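Local coordinates for protein lysine/ornithine decarboxylase (Vibrio vulnificus, PDB 2PLJ) that catalyses the decarboxylation of lysine and ornithine, acting through a pyridoxal phosphate cofactor bound in a beta/alpha barrel, at residues Arg163-Phe174 with Trp204-His214. Sequence-based numbering, arbitrary orientation.
Sequences RDDVELLVRLSF and WNIRIKGLSFH. With P3T ((4-{[(4-aminobutyl)amino]methyl}-5-hydroxy-6-methylpyridin-3-yl)methyl dihydrogen phosphate), chain D.
Strands 167-171 and 207-212 run parallel as neighbours in the eight-stranded beta/alpha barrel, their axes approaching to 4.1 Å at an angle of 40°, and a beta bulge shifts the register by one residue between Leu168 and Leu169. At the bulge Leu168 O takes Lys209 N at 2.7 Å and, weakly, Gly210 N; beyond it the ladder runs regularly from Val170 N–Gly210 O to Leu172 N–Ser212 O. Arg207 and Lys209 both reach Glu167, forming a salt-bridge network. Arg207 lies alongside, its extended chain bringing Arg207 NE to the anti lone pair of Glu167 OE1 at 2.7 Å, nearly straight at 165°. Lys209 NZ instead meets Glu167 OE2 from above the carboxylate plane, 2.8 Å away, its chain turning only at the last torsion (chi4 74°). Before the strands, Arg163 folds back at chi3 and sets NE and NH2 in plane around a single acceptor, Trp204 O, just where helix 191-203 ends in a Schellman motif. On the other face of the sheet Leu168 CD1 presses on Ile206 CG2 at 3.4 Å, and Val170 meets Ile208 and Leu211; Leu172 CD1 reaches Leu211 CD2. Near the carboxyl ends the edge of Phe174 points at the face of Phe213. His214 lays one ring face over the pyridine ring of the bound putrescine adduct, and its CB sits over a face of the Arg171 guanidinium. One carboxylate shared by two cations probably stays ionised, tying the amino-terminal half of this strand pair together, while the carboxyl ends deliver Arg171 and His214 to the cofactor pocket.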
loop_
_atom_site.group_PDB
_atom_site.type_symbol
_atom_site.label_atom_id
_atom_site.label_comp_id
_atom_site.label_asym_id
_atom_site.label_seq_id
_atom_site.Cartn_x
_atom_site.Cartn_y
_atom_site.Cartn_z
ATOM N N ARG A 163 -9.842 -22.803 27.393
ATOM C CA ARG A 163 -8.917 -22.864 28.531
ATOM C C ARG A 163 -8.130 -24.173 28.632
ATOM O O ARG A 163 -7.038 -24.206 29.195
ATOM C CB ARG A 163 -9.652 -22.622 29.842
ATOM C CG ARG A 163 -10.716 -23.666 30.122
ATOM C CD ARG A 163 -11.093 -23.674 31.594
ATOM N NE ARG A 163 -11.446 -22.335 32.065
ATOM C CZ ARG A 163 -12.661 -21.801 31.965
ATOM N NH1 ARG A 163 -13.656 -22.492 31.406
ATOM N NH2 ARG A 163 -12.887 -20.576 32.439
ATOM N N ASP A 164 -8.685 -25.250 28.124
ATOM C CA ASP A 164 -7.993 -26.532 28.107
ATOM C C ASP A 164 -6.905 -26.659 27.062
ATOM O O ASP A 164 -6.112 -27.564 27.101
ATOM C CB ASP A 164 -8.970 -27.674 27.876
ATOM C CG ASP A 164 -9.917 -27.885 29.046
ATOM O OD1 ASP A 164 -9.672 -27.393 30.126
ATOM O OD2 ASP A 164 -10.919 -28.536 28.838
ATOM N N ASP A 165 -6.897 -25.719 26.115
ATOM C CA ASP A 165 -6.173 -25.885 24.866
ATOM C C ASP A 165 -4.997 -24.928 24.667
ATOM O O ASP A 165 -4.185 -25.154 23.831
ATOM C CB ASP A 165 -7.099 -25.749 23.677
ATOM C CG ASP A 165 -8.252 -26.708 23.711
ATOM O OD1 ASP A 165 -8.048 -27.827 24.168
ATOM O OD2 ASP A 165 -9.353 -26.305 23.285
ATOM N N VAL A 166 -4.970 -23.857 25.418
ATOM C CA VAL A 166 -4.047 -22.751 25.158
ATOM C C VAL A 166 -3.090 -22.446 26.325
ATOM O O VAL A 166 -3.380 -22.765 27.492
ATOM C CB VAL A 166 -4.828 -21.434 24.801
ATOM C CG1 VAL A 166 -5.766 -21.652 23.586
ATOM C CG2 VAL A 166 -5.573 -20.888 26.019
ATOM N N GLU A 167 -1.964 -21.808 26.003
ATOM C CA GLU A 167 -1.170 -21.118 27.022
ATOM C C GLU A 167 -0.858 -19.723 26.480
ATOM O O GLU A 167 -0.622 -19.558 25.288
ATOM C CB GLU A 167 0.110 -21.871 27.390
ATOM C CG GLU A 167 0.998 -22.230 26.201
ATOM C CD GLU A 167 2.249 -23.035 26.579
ATOM O OE1 GLU A 167 2.424 -23.366 27.771
ATOM O OE2 GLU A 167 3.044 -23.353 25.671
ATOM N N LEU A 168 -0.894 -18.728 27.355
ATOM C CA LEU A 168 -0.857 -17.328 26.900
ATOM C C LEU A 168 0.423 -16.593 27.318
ATOM O O LEU A 168 0.938 -16.777 28.440
ATOM C CB LEU A 168 -2.063 -16.579 27.494
ATOM C CG LEU A 168 -3.452 -17.176 27.198
ATOM C CD1 LEU A 168 -4.504 -16.320 27.852
ATOM C CD2 LEU A 168 -3.654 -17.268 25.676
ATOM N N LEU A 169 0.906 -15.735 26.422
ATOM C CA LEU A 169 1.935 -14.751 26.754
ATOM C C LEU A 169 1.223 -13.432 27.019
ATOM O O LEU A 169 0.366 -13.014 26.214
ATOM C CB LEU A 169 2.932 -14.577 25.594
ATOM C CG LEU A 169 3.823 -15.791 25.295
ATOM C CD1 LEU A 169 4.504 -15.642 23.905
ATOM C CD2 LEU A 169 4.847 -16.006 26.405
ATOM N N VAL A 170 1.587 -12.765 28.115
ATOM C CA VAL A 170 0.999 -11.465 28.441
ATOM C C VAL A 170 1.963 -10.395 27.959
ATOM O O VAL A 170 3.115 -10.380 28.378
ATOM C CB VAL A 170 0.741 -11.285 29.972
ATOM C CG1 VAL A 170 0.090 -9.928 30.199
ATOM C CG2 VAL A 170 -0.159 -12.418 30.482
ATOM N N ARG A 171 1.499 -9.540 27.044
ATOM C CA ARG A 171 2.374 -8.582 26.400
ATOM C C ARG A 171 2.340 -7.276 27.191
ATOM O O ARG A 171 1.252 -6.729 27.436
ATOM C CB ARG A 171 1.940 -8.315 24.952
ATOM C CG ARG A 171 2.816 -7.225 24.302
ATOM C CD ARG A 171 2.610 -7.215 22.804
ATOM N NE ARG A 171 3.240 -6.050 22.196
ATOM C CZ ARG A 171 3.220 -5.769 20.883
ATOM N NH1 ARG A 171 2.672 -6.606 20.000
ATOM N NH2 ARG A 171 3.780 -4.633 20.442
ATOM N N LEU A 172 3.520 -6.815 27.577
ATOM C CA LEU A 172 3.685 -5.540 28.305
ATOM C C LEU A 172 4.178 -4.449 27.362
ATOM O O LEU A 172 4.864 -4.732 26.375
ATOM C CB LEU A 172 4.681 -5.691 29.464
ATOM C CG LEU A 172 4.188 -6.373 30.743
ATOM C CD1 LEU A 172 3.916 -7.843 30.498
ATOM C CD2 LEU A 172 5.146 -6.203 31.919
ATOM N N SER A 173 3.829 -3.206 27.685
ATOM C CA SER A 173 4.500 -2.049 27.093
ATOM C C SER A 173 4.979 -1.117 28.210
ATOM O O SER A 173 4.427 -1.109 29.312
ATOM C CB SER A 173 3.591 -1.329 26.088
ATOM O OG SER A 173 2.598 -0.564 26.745
ATOM N N PHE A 174 6.000 -0.321 27.924
ATOM C CA PHE A 174 6.652 0.472 28.952
ATOM C C PHE A 174 6.573 1.967 28.662
ATOM O O PHE A 174 6.604 2.745 29.594
ATOM C CB PHE A 174 8.106 0.020 29.119
ATOM C CG PHE A 174 8.255 -1.467 29.088
ATOM C CD1 PHE A 174 8.390 -2.125 27.869
ATOM C CD2 PHE A 174 8.172 -2.216 30.268
ATOM C CE1 PHE A 174 8.468 -3.514 27.828
ATOM C CE2 PHE A 174 8.268 -3.602 30.230
ATOM C CZ PHE A 174 8.412 -4.247 29.015
ATOM N N TRP A 204 -9.765 -17.937 36.285
ATOM C CA TRP A 204 -10.467 -18.511 35.133
ATOM C C TRP A 204 -9.877 -19.835 34.635
ATOM O O TRP A 204 -10.321 -20.367 33.621
ATOM C CB TRP A 204 -10.554 -17.484 33.983
ATOM C CG TRP A 204 -11.390 -16.268 34.314
ATOM C CD1 TRP A 204 -12.214 -16.087 35.410
ATOM C CD2 TRP A 204 -11.489 -15.071 33.537
ATOM N NE1 TRP A 204 -12.815 -14.849 35.347
ATOM C CE2 TRP A 204 -12.393 -14.210 34.203
ATOM C CE3 TRP A 204 -10.926 -14.656 32.321
ATOM C CZ2 TRP A 204 -12.730 -12.938 33.697
ATOM C CZ3 TRP A 204 -11.251 -13.390 31.821
ATOM C CH2 TRP A 204 -12.151 -12.545 32.512
ATOM N N ASN A 205 -8.909 -20.379 35.375
ATOM C CA ASN A 205 -8.168 -21.588 34.975
ATOM C C ASN A 205 -7.600 -21.535 33.546
ATOM O O ASN A 205 -7.735 -22.488 32.772
ATOM C CB ASN A 205 -9.014 -22.848 35.185
ATOM C CG ASN A 205 -9.386 -23.051 36.620
ATOM O OD1 ASN A 205 -8.541 -22.918 37.513
ATOM N ND2 ASN A 205 -10.650 -23.381 36.868
ATOM N N ILE A 206 -6.971 -20.409 33.225
ATOM C CA ILE A 206 -6.311 -20.209 31.915
ATOM C C ILE A 206 -4.817 -20.143 32.182
ATOM O O ILE A 206 -4.381 -19.355 33.014
ATOM C CB ILE A 206 -6.793 -18.924 31.193
ATOM C CG1 ILE A 206 -8.304 -19.007 30.904
ATOM C CG2 ILE A 206 -5.905 -18.637 29.920
ATOM C CD1 ILE A 206 -8.943 -17.650 30.496
ATOM N N ARG A 207 -4.049 -20.992 31.493
ATOM C CA ARG A 207 -2.605 -21.083 31.695
ATOM C C ARG A 207 -1.881 -19.868 31.120
ATOM O O ARG A 207 -2.123 -19.475 29.971
ATOM C CB ARG A 207 -2.059 -22.358 31.043
ATOM C CG ARG A 207 -0.521 -22.441 31.025
ATOM C CD ARG A 207 0.011 -23.815 30.596
ATOM N NE ARG A 207 1.432 -23.730 30.241
ATOM C CZ ARG A 207 2.428 -23.714 31.129
ATOM N NH1 ARG A 207 2.166 -23.801 32.433
ATOM N NH2 ARG A 207 3.688 -23.614 30.714
ATOM N N ILE A 208 -0.985 -19.305 31.925
ATOM C CA ILE A 208 -0.086 -18.249 31.447
ATOM C C ILE A 208 1.302 -18.865 31.215
ATOM O O ILE A 208 1.937 -19.374 32.166
ATOM C CB ILE A 208 -0.004 -17.056 32.445
ATOM C CG1 ILE A 208 -1.394 -16.414 32.691
ATOM C CG2 ILE A 208 1.032 -16.023 31.956
ATOM C CD1 ILE A 208 -2.141 -15.954 31.433
ATOM N N LYS A 209 1.752 -18.818 29.961
ATOM C CA LYS A 209 3.075 -19.292 29.545
ATOM C C LYS A 209 4.156 -18.320 30.033
ATOM O O LYS A 209 5.211 -18.736 30.485
ATOM C CB LYS A 209 3.147 -19.407 28.022
ATOM C CG LYS A 209 4.431 -20.061 27.534
ATOM C CD LYS A 209 4.447 -20.220 26.015
ATOM C CE LYS A 209 5.727 -20.933 25.553
ATOM N NZ LYS A 209 5.661 -22.392 25.893
ATOM N N GLY A 210 3.877 -17.020 29.975
ATOM C CA GLY A 210 4.887 -16.055 30.390
ATOM C C GLY A 210 4.554 -14.655 29.911
ATOM O O GLY A 210 3.372 -14.315 29.754
ATOM N N LEU A 211 5.609 -13.867 29.677
ATOM C CA LEU A 211 5.494 -12.455 29.294
ATOM C C LEU A 211 6.144 -12.204 27.938
ATOM O O LEU A 211 7.051 -12.936 27.521
ATOM C CB LEU A 211 6.171 -11.549 30.329
ATOM C CG LEU A 211 5.756 -11.703 31.796
ATOM C CD1 LEU A 211 6.540 -10.696 32.684
ATOM C CD2 LEU A 211 4.276 -11.478 31.946
ATOM N N SER A 212 5.691 -11.152 27.258
ATOM C CA SER A 212 6.325 -10.753 26.002
ATOM C C SER A 212 6.346 -9.248 25.897
ATOM O O SER A 212 5.595 -8.548 26.595
ATOM C CB SER A 212 5.593 -11.353 24.798
ATOM O OG SER A 212 4.360 -10.693 24.573
ATOM N N PHE A 213 7.202 -8.740 25.020
ATOM C CA PHE A 213 7.143 -7.335 24.687
ATOM C C PHE A 213 7.727 -7.158 23.294
ATOM O O PHE A 213 8.390 -8.076 22.774
ATOM C CB PHE A 213 7.914 -6.489 25.711
ATOM C CG PHE A 213 9.400 -6.808 25.778
ATOM C CD1 PHE A 213 10.283 -6.320 24.783
ATOM C CD2 PHE A 213 9.908 -7.591 26.826
ATOM C CE1 PHE A 213 11.666 -6.625 24.846
ATOM C CE2 PHE A 213 11.266 -7.909 26.904
ATOM C CZ PHE A 213 12.162 -7.415 25.941
ATOM N N HIS A 214 7.529 -5.973 22.722
ATOM C CA HIS A 214 8.146 -5.655 21.409
ATOM C C HIS A 214 8.503 -4.193 21.478
ATOM O O HIS A 214 7.610 -3.337 21.619
ATOM C CB HIS A 214 7.197 -5.953 20.241
ATOM C CG HIS A 214 7.832 -5.730 18.900
ATOM N ND1 HIS A 214 7.521 -4.667 18.085
ATOM C CD2 HIS A 214 8.763 -6.451 18.238
ATOM C CE1 HIS A 214 8.235 -4.737 16.971
ATOM N NE2 HIS A 214 8.995 -5.819 17.037
HETATM O OAE P3T D . 12.112 -7.793 13.793
HETATM P PAU P3T D . 11.062 -6.737 13.239
HETATM O OAF P3T D . 10.719 -7.054 11.706
HETATM O OAC P3T D . 11.447 -5.283 13.438
HETATM O OAP P3T D . 9.627 -6.923 13.966
HETATM C CAM P3T D . 8.933 -8.234 13.829
HETATM C CAS P3T D . 7.759 -8.175 14.816
HETATM C CAH P3T D . 7.881 -9.067 15.890
HETATM N NAO P3T D . 6.934 -9.106 16.828
HETATM C CAQ P3T D . 5.879 -8.299 16.810
HETATM C CAA P3T D . 4.845 -8.386 17.959
HETATM C CAR P3T D . 5.711 -7.354 15.777
HETATM O OAD P3T D . 4.627 -6.564 15.782
HETATM C CAT P3T D . 6.680 -7.273 14.754
HETATM C CAG P3T D . 6.487 -6.362 13.670
HETATM N NAN P3T D . 5.729 -5.288 13.840
HETATM C CAL P3T D . 5.392 -4.258 12.805
HETATM C CAK P3T D . 6.624 -3.759 12.031
HETATM C CAJ P3T D . 6.078 -2.776 10.948
HETATM C CAI P3T D . 7.219 -2.207 10.099
HETATM N NAB P3T D . 6.758 -1.114 9.209
HETATM O O HOH W 1 -5.263 -22.283 29.412
HETATM O O HOH W 2 -5.884 -24.628 32.187
HETATM O O HOH W 3 5.272 -4.456 23.778
#